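Local coordinates for ornithine cyclodeaminase (Methanococcus maripaludis S2, PDB 3C2Q), which converts L-ornithine to L-proline with release of ammonia, using NAD(+) as cofactor, at residues Asp51-Glu59 with Lys73-His81; Ser108-Ile119 with Val323-Leu331. All coordinates share one frame; numbering follows the deposited sequence.

Contact 1: residues Asp51-Glu59 with Lys73-His81; sequences DAVIVVYPE and KGDFVLIGH
The carbonyl oxygen of F76 receives the backbone N-H of V56 at 2.9 Å from F76 O to V56 N, while the CA-H of V55 leans on the same oxygen. This is the pairing of two neighbouring antiparallel strands, 53-57 and 76-79, in a mixed beta sheet. The pattern repeats two residues along: L78 N gives its hydrogen to I54 O over 3.0 Å with an almost straight N-H...O angle of 171°, and V77 CA approaches that oxygen as well. Between the two bonds, V55 faces V77 as a non-hydrogen-bonded pair. The two short strands run at 126° to each other, well off straight antiparallel, and beyond the two direct bonds water joins the backbones. One water links I54 N to L78 O; the other sits between V56 O and F76 N, 2.6 Å from V56 O.

The side chains meet over short patches. I54 and L78 lie alongside each other, pointing the same way, with CD1 of I54 3.8 Å from CD2 of L78; residues T34 and V36 of strand 34-38 touch this pair, I54 on T34 and L78 on V36. On the face shared by V55 and V77, CG1 of V55 reaches CB of D75, whose OD2 turns to K72 N and a salt bridge with K66. With CG anti to the carbonyl carbon (chi1 -66°), the F76 ring is set beside strand 53-57, V56 O lying in plane at its edge and P58 crossing it at about a right angle, P58 CD 3.7 Å from F76 CD2.

Contact 2: residues Ser108-Ile119 with Val323-Leu331; sequences SEKPKEAIIKRI and VVTDVGVFL
K112 NZ donates to V324 O over 2.7 Å, tilted 24° from the carbonyl plane, and to S108 O over 2.8 Å, there on a lone pair in plane. Bends at chi2 and chi4 curl the lysine chain between its own loop and the end of strand 321-324. Outside the two segments, the ammonium forms a salt bridge with D326 of the fourth subunit. With an alanine in its place, the V324 and S108 carbonyls and that neighbouring aspartate would probably lose their charged mate, and a gap would open beside T325.

Further along helix 112-133 the packing is apolar and buried. I116 CG1 lies 3.8 Å from F330 CE1, and CD1 of I119 reaches the edge of the same ring in its plane, 4.0 Å from F330 CZ. I115 and I119 take the two methyls of V323, CG2 of I115 on CG1 and CD1 of I119 on CG2. At the more open end S108, partly exposed, meets V324 through CB, 3.5 Å from V324 O, near a bound imidazole.

D326 caps helix 327-342 through weak bonds from G328 N and V329 N; with V327 it probably binds NAD(+), at the strand-to-helix turn of a Rossmann fold.

Overall arrangement
Both contacts are largely buried, yet they lie on opposite sides of the chain's centre, with their own centres about 42 Å apart, and share no helix or strand. Contact 1 closes within a short piece of chain and joins neighbouring strands of the mixed sheet, so backbone bonds and bridging waters do much of the work; its more open end is at F76 and P58. Contact 2 brings together residues some two hundred positions apart, setting helix 112-133 against the last strand and helix of the parallel sheet's domain. There, side chains carry the join: one lysine and an aliphatic-aromatic cluster, beside the probable NAD(+) site and the fourth subunit.

Contact 1: residues Asp51-Glu59 with Lys73-His81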
ATOM      1  N   ASP B  51      -0.459 -28.518   1.468  1.00 19.79           N
ATOM      2  CA  ASP B  51       0.911 -28.690   0.962  1.00 20.25           C
ATOM      3  C   ASP B  51       1.664 -29.781   1.734  1.00 20.26           C
ATOM      4  O   ASP B  51       2.879 -29.692   1.980  1.00 20.69           O
ATOM      5  CB  ASP B  51       1.685 -27.341   1.016  1.00 20.48           C
ATOM      6  CG  ASP B  51       1.096 -26.288   0.100  1.00 21.13           C
ATOM      7  OD1 ASP B  51       0.314 -26.617  -0.836  1.00 21.58           O
ATOM      8  OD2 ASP B  51       1.441 -25.095   0.294  1.00 21.74           O
ATOM      9  N   ALA B  52       0.920 -30.807   2.137  1.00 20.41           N
ATOM     10  CA  ALA B  52       1.485 -31.941   2.838  1.00 21.57           C
ATOM     11  C   ALA B  52       0.957 -33.250   2.201  1.00 21.93           C
ATOM     12  O   ALA B  52       0.291 -33.238   1.165  1.00 21.40           O
ATOM     13  CB  ALA B  52       1.148 -31.873   4.334  1.00 20.00           C
ATOM     14  N   VAL B  53       1.288 -34.382   2.805  1.00 24.16           N
ATOM     15  CA  VAL B  53       0.841 -35.644   2.200  1.00 25.48           C
ATOM     16  C   VAL B  53      -0.031 -36.432   3.170  1.00 24.81           C
ATOM     17  O   VAL B  53      -0.046 -36.187   4.385  1.00 25.25           O
ATOM     18  CB  VAL B  53       2.013 -36.535   1.656  1.00 26.37           C
ATOM     19  CG1 VAL B  53       2.821 -35.790   0.622  1.00 28.94           C
ATOM     20  CG2 VAL B  53       2.886 -36.988   2.770  1.00 27.31           C
ATOM     21  N   ILE B  54      -0.746 -37.403   2.630  1.00 23.86           N
ATOM     22  CA  ILE B  54      -1.562 -38.216   3.496  1.00 23.40           C
ATOM     23  C   ILE B  54      -0.908 -39.591   3.670  1.00 24.85           C
ATOM     24  O   ILE B  54      -0.670 -40.308   2.679  1.00 24.20           O
ATOM     25  CB  ILE B  54      -2.988 -38.293   2.957  1.00 23.57           C
ATOM     26  CG1 ILE B  54      -3.619 -36.878   3.042  1.00 22.40           C
ATOM     27  CG2 ILE B  54      -3.819 -39.360   3.733  1.00 22.60           C
ATOM     28  CD1 ILE B  54      -5.073 -36.797   2.588  1.00 20.12           C
ATOM     29  N   VAL B  55      -0.603 -39.924   4.916  1.00 25.21           N
ATOM     30  CA  VAL B  55       0.031 -41.202   5.233  1.00 26.82           C
ATOM     31  C   VAL B  55      -1.073 -42.055   5.872  1.00 28.08           C
ATOM     32  O   VAL B  55      -1.760 -41.607   6.790  1.00 28.10           O
ATOM     33  CB  VAL B  55       1.260 -40.999   6.142  1.00 26.23           C
ATOM     34  CG1 VAL B  55       1.800 -42.321   6.737  1.00 25.80           C
ATOM     35  CG2 VAL B  55       2.363 -40.259   5.358  1.00 24.65           C
ATOM     36  N   VAL B  56      -1.247 -43.258   5.332  1.00 29.99           N
ATOM     37  CA  VAL B  56      -2.279 -44.196   5.790  1.00 31.44           C
ATOM     38  C   VAL B  56      -1.636 -45.380   6.546  1.00 32.67           C
ATOM     39  O   VAL B  56      -0.560 -45.884   6.161  1.00 32.61           O
ATOM     40  CB  VAL B  56      -3.118 -44.694   4.586  1.00 31.27           C
ATOM     41  CG1 VAL B  56      -4.251 -45.617   5.033  1.00 31.27           C
ATOM     42  CG2 VAL B  56      -3.680 -43.504   3.805  1.00 32.15           C
ATOM     43  N   TYR B  57      -2.287 -45.762   7.639  1.00 34.37           N
ATOM     44  CA  TYR B  57      -1.924 -46.918   8.455  1.00 36.27           C
ATOM     45  C   TYR B  57      -3.119 -47.879   8.373  1.00 36.38           C
ATOM     46  O   TYR B  57      -3.980 -47.854   9.232  1.00 35.71           O
ATOM     47  CB  TYR B  57      -1.693 -46.472   9.891  1.00 36.80           C
ATOM     48  CG  TYR B  57      -0.709 -45.321   9.992  1.00 38.88           C
ATOM     49  CD1 TYR B  57       0.663 -45.545   9.881  1.00 38.86           C
ATOM     50  CD2 TYR B  57      -1.155 -44.007  10.178  1.00 40.05           C
ATOM     51  CE1 TYR B  57       1.573 -44.491   9.963  1.00 40.08           C
ATOM     52  CE2 TYR B  57      -0.244 -42.942  10.264  1.00 39.65           C
ATOM     53  CZ  TYR B  57       1.110 -43.199  10.152  1.00 40.17           C
ATOM     54  OH  TYR B  57       2.022 -42.166  10.240  1.00 40.80           O
ATOM     55  N   PRO B  58      -3.208 -48.659   7.294  1.00 37.49           N
ATOM     56  CA  PRO B  58      -4.455 -49.396   7.094  1.00 39.38           C
ATOM     57  C   PRO B  58      -4.832 -50.313   8.264  1.00 40.90           C
ATOM     58  O   PRO B  58      -6.016 -50.374   8.627  1.00 41.75           O
ATOM     59  CB  PRO B  58      -4.205 -50.166   5.798  1.00 38.93           C
ATOM     60  CG  PRO B  58      -3.114 -49.383   5.096  1.00 38.07           C
ATOM     61  CD  PRO B  58      -2.243 -48.908   6.214  1.00 37.73           C
ATOM     62  N   GLU B  59      -3.834 -50.962   8.877  1.00 42.63           N
ATOM     63  CA  GLU B  59      -4.033 -51.900  10.002  1.00 44.06           C
ATOM     64  C   GLU B  59      -4.531 -51.219  11.265  1.00 44.43           C
ATOM     65  O   GLU B  59      -5.148 -51.860  12.133  1.00 44.73           O
ATOM     66  CB  GLU B  59      -2.732 -52.651  10.313  1.00 45.27           C
ATOM     67  CG  GLU B  59      -2.633 -54.055   9.696  1.00 48.52           C
ATOM     68  CD  GLU B  59      -1.956 -54.124   8.315  1.00 53.23           C
ATOM     69  OE1 GLU B  59      -2.341 -53.327   7.428  1.00 55.58           O
ATOM     70  OE2 GLU B  59      -1.056 -55.005   8.109  1.00 51.97           O
ATOM     71  N   LYS B  73      10.710 -43.802   5.125  1.00 32.40           N
ATOM     72  CA  LYS B  73      10.773 -44.924   4.190  1.00 32.82           C
ATOM     73  C   LYS B  73       9.718 -45.941   4.613  1.00 31.83           C
ATOM     74  O   LYS B  73       9.612 -46.252   5.799  1.00 31.75           O
ATOM     75  CB  LYS B  73      12.181 -45.557   4.212  1.00 33.70           C
ATOM     76  CG  LYS B  73      12.261 -46.807   3.342  1.00 37.19           C
ATOM     77  CD  LYS B  73      13.653 -47.329   3.130  1.00 41.28           C
ATOM     78  CE  LYS B  73      13.560 -48.380   2.013  1.00 45.72           C
ATOM     79  NZ  LYS B  73      14.755 -49.246   1.874  1.00 47.62           N
ATOM     80  N   GLY B  74       8.910 -46.404   3.662  1.00 31.64           N
ATOM     81  CA  GLY B  74       7.884 -47.423   3.937  1.00 32.10           C
ATOM     82  C   GLY B  74       6.495 -46.912   4.297  1.00 32.06           C
ATOM     83  O   GLY B  74       5.526 -47.691   4.295  1.00 32.02           O
ATOM     84  N   ASP B  75       6.371 -45.614   4.629  1.00 31.10           N
ATOM     85  CA  ASP B  75       5.052 -45.018   4.937  1.00 30.10           C
ATOM     86  C   ASP B  75       4.192 -45.165   3.699  1.00 28.92           C
ATOM     87  O   ASP B  75       4.663 -44.872   2.623  1.00 28.81           O
ATOM     88  CB  ASP B  75       5.167 -43.502   5.232  1.00 30.62           C
ATOM     89  CG  ASP B  75       5.648 -43.186   6.639  1.00 33.54           C
ATOM     90  OD1 ASP B  75       5.735 -44.098   7.488  1.00 33.00           O
ATOM     91  OD2 ASP B  75       5.927 -41.983   6.911  1.00 33.92           O
ATOM     92  N   PHE B  76       2.938 -45.598   3.847  1.00 28.83           N
ATOM     93  CA  PHE B  76       2.002 -45.652   2.716  1.00 29.45           C
ATOM     94  C   PHE B  76       1.433 -44.266   2.437  1.00 28.31           C
ATOM     95  O   PHE B  76       0.691 -43.736   3.251  1.00 27.26           O
ATOM     96  CB  PHE B  76       0.818 -46.590   2.992  1.00 30.38           C
ATOM     97  CG  PHE B  76       1.220 -48.029   3.121  1.00 35.06           C
ATOM     98  CD1 PHE B  76       1.915 -48.659   2.085  1.00 37.46           C
ATOM     99  CD2 PHE B  76       0.937 -48.744   4.284  1.00 40.39           C
ATOM    100  CE1 PHE B  76       2.314 -50.005   2.192  1.00 41.36           C
ATOM    101  CE2 PHE B  76       1.338 -50.099   4.404  1.00 41.85           C
ATOM    102  CZ  PHE B  76       2.028 -50.710   3.352  1.00 39.31           C
ATOM    103  N   VAL B  77       1.736 -43.766   1.256  1.00 27.57           N
ATOM    104  CA  VAL B  77       1.373 -42.406   0.832  1.00 27.88           C
ATOM    105  C   VAL B  77       0.219 -42.520  -0.164  1.00 28.21           C
ATOM    106  O   VAL B  77       0.221 -43.362  -1.084  1.00 27.74           O
ATOM    107  CB  VAL B  77       2.595 -41.686   0.183  1.00 27.55           C
ATOM    108  CG1 VAL B  77       2.188 -40.307  -0.411  1.00 28.12           C
ATOM    109  CG2 VAL B  77       3.728 -41.538   1.207  1.00 26.81           C
ATOM    110  N   LEU B  78      -0.794 -41.697   0.068  1.00 28.06           N
ATOM    111  CA  LEU B  78      -1.915 -41.563  -0.832  1.00 28.71           C
ATOM    112  C   LEU B  78      -1.434 -41.043  -2.180  1.00 29.03           C
ATOM    113  O   LEU B  78      -0.755 -39.989  -2.243  1.00 28.12           O
ATOM    114  CB  LEU B  78      -2.952 -40.609  -0.216  1.00 28.73           C
ATOM    115  CG  LEU B  78      -4.127 -40.182  -1.120  1.00 30.49           C
ATOM    116  CD1 LEU B  78      -5.114 -41.320  -1.267  1.00 29.28           C
ATOM    117  CD2 LEU B  78      -4.842 -38.983  -0.520  1.00 29.56           C
ATOM    118  N   ILE B  79      -1.791 -41.780  -3.246  1.00 28.45           N
ATOM    119  CA  ILE B  79      -1.444 -41.458  -4.617  1.00 29.75           C
ATOM    120  C   ILE B  79      -2.698 -41.138  -5.398  1.00 30.81           C
ATOM    121  O   ILE B  79      -3.729 -41.810  -5.239  1.00 29.76           O
ATOM    122  CB  ILE B  79      -0.724 -42.644  -5.336  1.00 30.47           C
ATOM    123  CG1 ILE B  79       0.533 -43.069  -4.587  1.00 31.56           C
ATOM    124  CG2 ILE B  79      -0.393 -42.293  -6.782  1.00 32.15           C
ATOM    125  CD1 ILE B  79       1.527 -41.974  -4.256  1.00 31.83           C
ATOM    126  N   GLY B  80      -2.601 -40.101  -6.235  1.00 32.19           N
ATOM    127  CA  GLY B  80      -3.728 -39.630  -7.060  1.00 33.45           C
ATOM    128  C   GLY B  80      -4.926 -39.088  -6.297  1.00 33.53           C
ATOM    129  O   GLY B  80      -4.840 -38.772  -5.099  1.00 34.48           O
ATOM    130  N   HIS B  81      -6.068 -39.031  -6.977  1.00 34.32           N
ATOM    131  CA  HIS B  81      -7.253 -38.376  -6.414  1.00 34.66           C
ATOM    132  C   HIS B  81      -8.477 -39.269  -6.184  1.00 35.31           C
ATOM    133  O   HIS B  81      -9.526 -38.773  -5.739  1.00 35.02           O
ATOM    134  CB  HIS B  81      -7.634 -37.145  -7.251  1.00 35.00           C
ATOM    135  CG  HIS B  81      -6.607 -36.048  -7.222  1.00 34.41           C
ATOM    136  ND1 HIS B  81      -5.370 -36.172  -7.817  1.00 33.39           N
ATOM    137  CD2 HIS B  81      -6.647 -34.803  -6.692  1.00 32.95           C
ATOM    138  CE1 HIS B  81      -4.685 -35.053  -7.643  1.00 35.73           C
ATOM    139  NE2 HIS B  81      -5.436 -34.209  -6.958  1.00 32.59           N
TER
HETATM  140  O   HOH W   1      -0.500 -38.009  -0.197  1.00 22.88           O
HETATM  141  O   HOH W   2       1.969 -46.428   6.603  1.00 33.43           O

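Contact 2: residues Ser108-Ile119 with Val323-Leu331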
ATOM      1  N   SER B 108      -9.591  -1.618   2.914  1.00 13.85           N
ATOM      2  CA  SER B 108      -9.812  -0.821   4.110  1.00 14.33           C
ATOM      3  C   SER B 108     -11.200  -0.111   4.076  1.00 14.99           C
ATOM      4  O   SER B 108     -11.679   0.328   5.120  1.00 16.17           O
ATOM      5  CB  SER B 108      -8.677   0.185   4.267  1.00 15.44           C
ATOM      6  OG  SER B 108      -8.671   1.089   3.163  1.00 15.20           O
ATOM      7  N   GLU B 109     -11.841  -0.026   2.905  1.00 15.19           N
ATOM      8  CA  GLU B 109     -13.099   0.712   2.761  1.00 15.91           C
ATOM      9  C   GLU B 109     -14.293  -0.176   3.132  1.00 15.22           C
ATOM     10  O   GLU B 109     -15.117  -0.510   2.250  1.00 15.80           O
ATOM     11  CB  GLU B 109     -13.292   1.207   1.328  1.00 16.70           C
ATOM     12  CG  GLU B 109     -12.226   2.186   0.837  1.00 17.62           C
ATOM     13  CD  GLU B 109     -12.582   2.759  -0.521  1.00 18.29           C
ATOM     14  OE1 GLU B 109     -12.802   1.981  -1.483  1.00 18.44           O
ATOM     15  OE2 GLU B 109     -12.646   4.001  -0.592  1.00 18.91           O
ATOM     16  N   LYS B 110     -14.356  -0.566   4.405  1.00 14.76           N
ATOM     17  CA  LYS B 110     -15.426  -1.433   4.943  1.00 15.47           C
ATOM     18  C   LYS B 110     -15.739  -0.977   6.352  1.00 15.52           C
ATOM     19  O   LYS B 110     -14.856  -0.520   7.041  1.00 15.50           O
ATOM     20  CB  LYS B 110     -15.021  -2.926   4.947  1.00 15.72           C
ATOM     21  CG  LYS B 110     -14.614  -3.474   3.515  1.00 15.37           C
ATOM     22  CD  LYS B 110     -14.384  -4.979   3.513  1.00 16.78           C
ATOM     23  CE  LYS B 110     -13.867  -5.457   2.125  1.00 15.99           C
ATOM     24  NZ  LYS B 110     -14.881  -5.224   1.019  1.00 16.75           N
ATOM     25  N   PRO B 111     -17.014  -1.078   6.784  1.00 16.17           N
ATOM     26  CA  PRO B 111     -17.416  -0.503   8.088  1.00 15.94           C
ATOM     27  C   PRO B 111     -16.737  -1.136   9.316  1.00 16.45           C
ATOM     28  O   PRO B 111     -16.955  -2.328   9.620  1.00 15.90           O
ATOM     29  CB  PRO B 111     -18.946  -0.668   8.086  1.00 16.41           C
ATOM     30  CG  PRO B 111     -19.309  -0.724   6.584  1.00 15.27           C
ATOM     31  CD  PRO B 111     -18.173  -1.598   6.044  1.00 15.06           C
ATOM     32  N   LYS B 112     -15.897  -0.343   9.985  1.00 15.60           N
ATOM     33  CA  LYS B 112     -14.981  -0.907  10.999  1.00 16.41           C
ATOM     34  C   LYS B 112     -15.629  -1.178  12.342  1.00 17.70           C
ATOM     35  O   LYS B 112     -15.435  -2.255  12.941  1.00 16.47           O
ATOM     36  CB  LYS B 112     -13.718  -0.057  11.160  1.00 16.78           C
ATOM     37  CG  LYS B 112     -12.846   0.030   9.895  1.00 15.31           C
ATOM     38  CD  LYS B 112     -12.186  -1.333   9.548  1.00 15.66           C
ATOM     39  CE  LYS B 112     -11.757  -1.315   8.050  1.00 15.23           C
ATOM     40  NZ  LYS B 112     -10.775  -0.150   7.769  1.00 13.39           N
ATOM     41  N   GLU B 113     -16.418  -0.223  12.827  1.00 19.37           N
ATOM     42  CA  GLU B 113     -17.168  -0.483  14.071  1.00 20.89           C
ATOM     43  C   GLU B 113     -18.000  -1.756  14.017  1.00 20.17           C
ATOM     44  O   GLU B 113     -18.050  -2.483  14.996  1.00 20.93           O
ATOM     45  CB  GLU B 113     -18.108   0.665  14.380  1.00 22.62           C
ATOM     46  CG  GLU B 113     -17.569   1.641  15.355  1.00 26.31           C
ATOM     47  CD  GLU B 113     -18.647   2.649  15.803  1.00 28.61           C
ATOM     48  OE1 GLU B 113     -19.379   3.178  14.948  1.00 28.80           O
ATOM     49  OE2 GLU B 113     -18.745   2.890  17.016  1.00 35.12           O
ATOM     50  N   ALA B 114     -18.656  -1.994  12.884  1.00 19.48           N
ATOM     51  CA  ALA B 114     -19.444  -3.208  12.632  1.00 20.20           C
ATOM     52  C   ALA B 114     -18.613  -4.483  12.798  1.00 19.32           C
ATOM     53  O   ALA B 114     -19.022  -5.430  13.464  1.00 17.21           O
ATOM     54  CB  ALA B 114     -20.044  -3.171  11.222  1.00 19.27           C
ATOM     55  N   ILE B 115     -17.450  -4.519  12.158  1.00 19.36           N
ATOM     56  CA  ILE B 115     -16.637  -5.737  12.218  1.00 19.72           C
ATOM     57  C   ILE B 115     -15.987  -5.940  13.591  1.00 19.17           C
ATOM     58  O   ILE B 115     -15.851  -7.091  14.091  1.00 19.48           O
ATOM     59  CB  ILE B 115     -15.649  -5.854  11.028  1.00 21.33           C
ATOM     60  CG1 ILE B 115     -15.333  -7.344  10.761  1.00 23.77           C
ATOM     61  CG2 ILE B 115     -14.342  -5.150  11.319  1.00 21.97           C
ATOM     62  CD1 ILE B 115     -16.531  -8.203  10.310  1.00 29.60           C
ATOM     63  N   ILE B 116     -15.636  -4.837  14.242  1.00 17.93           N
ATOM     64  CA  ILE B 116     -15.114  -4.927  15.622  1.00 18.77           C
ATOM     65  C   ILE B 116     -16.182  -5.518  16.566  1.00 19.84           C
ATOM     66  O   ILE B 116     -15.890  -6.380  17.395  1.00 19.24           O
ATOM     67  CB  ILE B 116     -14.627  -3.557  16.136  1.00 18.65           C
ATOM     68  CG1 ILE B 116     -13.328  -3.156  15.384  1.00 17.93           C
ATOM     69  CG2 ILE B 116     -14.328  -3.587  17.641  1.00 18.71           C
ATOM     70  CD1 ILE B 116     -12.967  -1.702  15.555  1.00 20.60           C
ATOM     71  N   LYS B 117     -17.412  -5.037  16.432  1.00 20.03           N
ATOM     72  CA  LYS B 117     -18.539  -5.571  17.231  1.00 22.89           C
ATOM     73  C   LYS B 117     -18.720  -7.076  17.014  1.00 22.37           C
ATOM     74  O   LYS B 117     -18.791  -7.855  17.985  1.00 22.84           O
ATOM     75  CB  LYS B 117     -19.814  -4.789  16.877  1.00 22.41           C
ATOM     76  CG  LYS B 117     -21.083  -5.276  17.582  1.00 27.39           C
ATOM     77  CD  LYS B 117     -22.241  -4.311  17.383  1.00 26.76           C
ATOM     78  CE  LYS B 117     -23.538  -5.002  17.893  1.00 35.69           C
ATOM     79  NZ  LYS B 117     -24.478  -4.017  18.479  1.00 39.41           N
ATOM     80  N   ARG B 118     -18.758  -7.481  15.743  1.00 22.22           N
ATOM     81  CA  ARG B 118     -18.879  -8.894  15.359  1.00 23.06           C
ATOM     82  C   ARG B 118     -17.754  -9.791  15.872  1.00 22.55           C
ATOM     83  O   ARG B 118     -18.017 -10.918  16.345  1.00 21.16           O
ATOM     84  CB  ARG B 118     -18.941  -9.032  13.855  1.00 22.86           C
ATOM     85  CG  ARG B 118     -20.316  -9.285  13.316  1.00 32.97           C
ATOM     86  CD  ARG B 118     -20.914  -8.124  12.560  1.00 37.08           C
ATOM     87  NE  ARG B 118     -20.662  -8.108  11.113  1.00 41.55           N
ATOM     88  CZ  ARG B 118     -20.251  -9.127  10.347  1.00 43.90           C
ATOM     89  NH1 ARG B 118     -20.023 -10.318  10.859  1.00 44.18           N
ATOM     90  NH2 ARG B 118     -20.064  -8.936   9.037  1.00 41.86           N
ATOM     91  N   ILE B 119     -16.504  -9.336  15.730  1.00 21.49           N
ATOM     92  CA  ILE B 119     -15.335 -10.076  16.264  1.00 21.14           C
ATOM     93  C   ILE B 119     -15.412 -10.205  17.780  1.00 22.10           C
ATOM     94  O   ILE B 119     -15.129 -11.289  18.333  1.00 21.65           O
ATOM     95  CB  ILE B 119     -13.964  -9.421  15.849  1.00 20.80           C
ATOM     96  CG1 ILE B 119     -13.731  -9.576  14.332  1.00 20.60           C
ATOM     97  CG2 ILE B 119     -12.802  -9.976  16.668  1.00 18.57           C
ATOM     98  CD1 ILE B 119     -12.737  -8.543  13.779  1.00 19.46           C
ATOM     99  N   VAL B 323      -9.172  -7.624   7.843  1.00 16.09           N
ATOM    100  CA  VAL B 323      -9.580  -6.328   8.412  1.00 15.52           C
ATOM    101  C   VAL B 323      -8.379  -5.393   8.140  1.00 15.65           C
ATOM    102  O   VAL B 323      -7.338  -5.490   8.820  1.00 15.60           O
ATOM    103  CB  VAL B 323      -9.864  -6.406   9.926  1.00 14.50           C
ATOM    104  CG1 VAL B 323     -10.304  -5.009  10.456  1.00 17.63           C
ATOM    105  CG2 VAL B 323     -10.992  -7.452  10.233  1.00 15.55           C
ATOM    106  N   VAL B 324      -8.511  -4.527   7.140  1.00 14.36           N
ATOM    107  CA  VAL B 324      -7.401  -3.609   6.770  1.00 13.60           C
ATOM    108  C   VAL B 324      -7.581  -2.334   7.626  1.00 14.74           C
ATOM    109  O   VAL B 324      -8.449  -1.482   7.363  1.00 13.75           O
ATOM    110  CB  VAL B 324      -7.336  -3.341   5.289  1.00 13.87           C
ATOM    111  CG1 VAL B 324      -6.116  -2.414   4.901  1.00 13.87           C
ATOM    112  CG2 VAL B 324      -7.243  -4.712   4.495  1.00 14.70           C
ATOM    113  N   THR B 325      -6.768  -2.238   8.679  1.00 13.41           N
ATOM    114  CA  THR B 325      -6.986  -1.164   9.642  1.00 14.69           C
ATOM    115  C   THR B 325      -5.725  -0.960  10.464  1.00 14.92           C
ATOM    116  O   THR B 325      -4.751  -1.698  10.317  1.00 15.64           O
ATOM    117  CB  THR B 325      -8.199  -1.472  10.574  1.00 14.52           C
ATOM    118  OG1 THR B 325      -8.518  -0.318  11.366  1.00 14.59           O
ATOM    119  CG2 THR B 325      -7.878  -2.614  11.514  1.00 13.36           C
ATOM    120  N   ASP B 326      -5.750   0.034  11.349  1.00 15.99           N
ATOM    121  CA  ASP B 326      -4.626   0.327  12.230  1.00 16.33           C
ATOM    122  C   ASP B 326      -4.750  -0.632  13.413  1.00 16.76           C
ATOM    123  O   ASP B 326      -5.730  -0.587  14.148  1.00 14.94           O
ATOM    124  CB  ASP B 326      -4.739   1.788  12.657  1.00 17.81           C
ATOM    125  CG  ASP B 326      -3.593   2.243  13.542  1.00 19.60           C
ATOM    126  OD1 ASP B 326      -3.156   1.498  14.440  1.00 22.12           O
ATOM    127  OD2 ASP B 326      -3.166   3.388  13.380  1.00 18.92           O
ATOM    128  N   VAL B 327      -3.749  -1.498  13.612  1.00 16.19           N
ATOM    129  CA  VAL B 327      -3.851  -2.521  14.633  1.00 17.88           C
ATOM    130  C   VAL B 327      -3.929  -1.931  16.055  1.00 18.60           C
ATOM    131  O   VAL B 327      -4.641  -2.477  16.901  1.00 18.17           O
ATOM    132  CB  VAL B 327      -2.690  -3.586  14.532  1.00 17.70           C
ATOM    133  CG1 VAL B 327      -1.339  -3.009  14.985  1.00 19.93           C
ATOM    134  CG2 VAL B 327      -3.021  -4.825  15.365  1.00 20.26           C
ATOM    135  N   GLY B 328      -3.194  -0.843  16.301  1.00 17.81           N
ATOM    136  CA  GLY B 328      -3.148  -0.241  17.627  1.00 19.13           C
ATOM    137  C   GLY B 328      -4.497   0.359  18.030  1.00 19.08           C
ATOM    138  O   GLY B 328      -4.944   0.150  19.143  1.00 20.17           O
ATOM    139  N   VAL B 329      -5.159   1.057  17.111  1.00 17.16           N
ATOM    140  CA  VAL B 329      -6.499   1.585  17.368  1.00 16.74           C
ATOM    141  C   VAL B 329      -7.527   0.457  17.432  1.00 17.19           C
ATOM    142  O   VAL B 329      -8.372   0.425  18.323  1.00 17.49           O
ATOM    143  CB  VAL B 329      -6.904   2.653  16.331  1.00 17.07           C
ATOM    144  CG1 VAL B 329      -8.229   3.343  16.768  1.00 14.95           C
ATOM    145  CG2 VAL B 329      -5.769   3.707  16.195  1.00 15.40           C
ATOM    146  N   PHE B 330      -7.465  -0.458  16.468  1.00 16.04           N
ATOM    147  CA  PHE B 330      -8.290  -1.642  16.483  1.00 16.73           C
ATOM    148  C   PHE B 330      -8.280  -2.373  17.838  1.00 16.27           C
ATOM    149  O   PHE B 330      -9.351  -2.686  18.368  1.00 16.20           O
ATOM    150  CB  PHE B 330      -7.839  -2.593  15.341  1.00 16.29           C
ATOM    151  CG  PHE B 330      -8.514  -3.945  15.376  1.00 18.04           C
ATOM    152  CD1 PHE B 330      -9.749  -4.148  14.754  1.00 19.23           C
ATOM    153  CD2 PHE B 330      -7.917  -5.012  16.020  1.00 18.59           C
ATOM    154  CE1 PHE B 330     -10.376  -5.417  14.788  1.00 20.86           C
ATOM    155  CE2 PHE B 330      -8.549  -6.286  16.072  1.00 17.62           C
ATOM    156  CZ  PHE B 330      -9.766  -6.471  15.457  1.00 18.01           C
ATOM    157  N   LEU B 331      -7.090  -2.659  18.386  1.00 15.31           N
ATOM    158  CA  LEU B 331      -6.996  -3.366  19.681  1.00 17.39           C
ATOM    159  C   LEU B 331      -7.624  -2.575  20.820  1.00 17.08           C
ATOM    160  O   LEU B 331      -8.271  -3.161  21.690  1.00 18.75           O
ATOM    161  CB  LEU B 331      -5.547  -3.779  20.030  1.00 16.63           C
ATOM    162  CG  LEU B 331      -4.984  -4.918  19.148  1.00 17.13           C
ATOM    163  CD1 LEU B 331      -3.479  -5.056  19.347  1.00 17.46           C
ATOM    164  CD2 LEU B 331      -5.693  -6.252  19.409  1.00 18.60           C
TER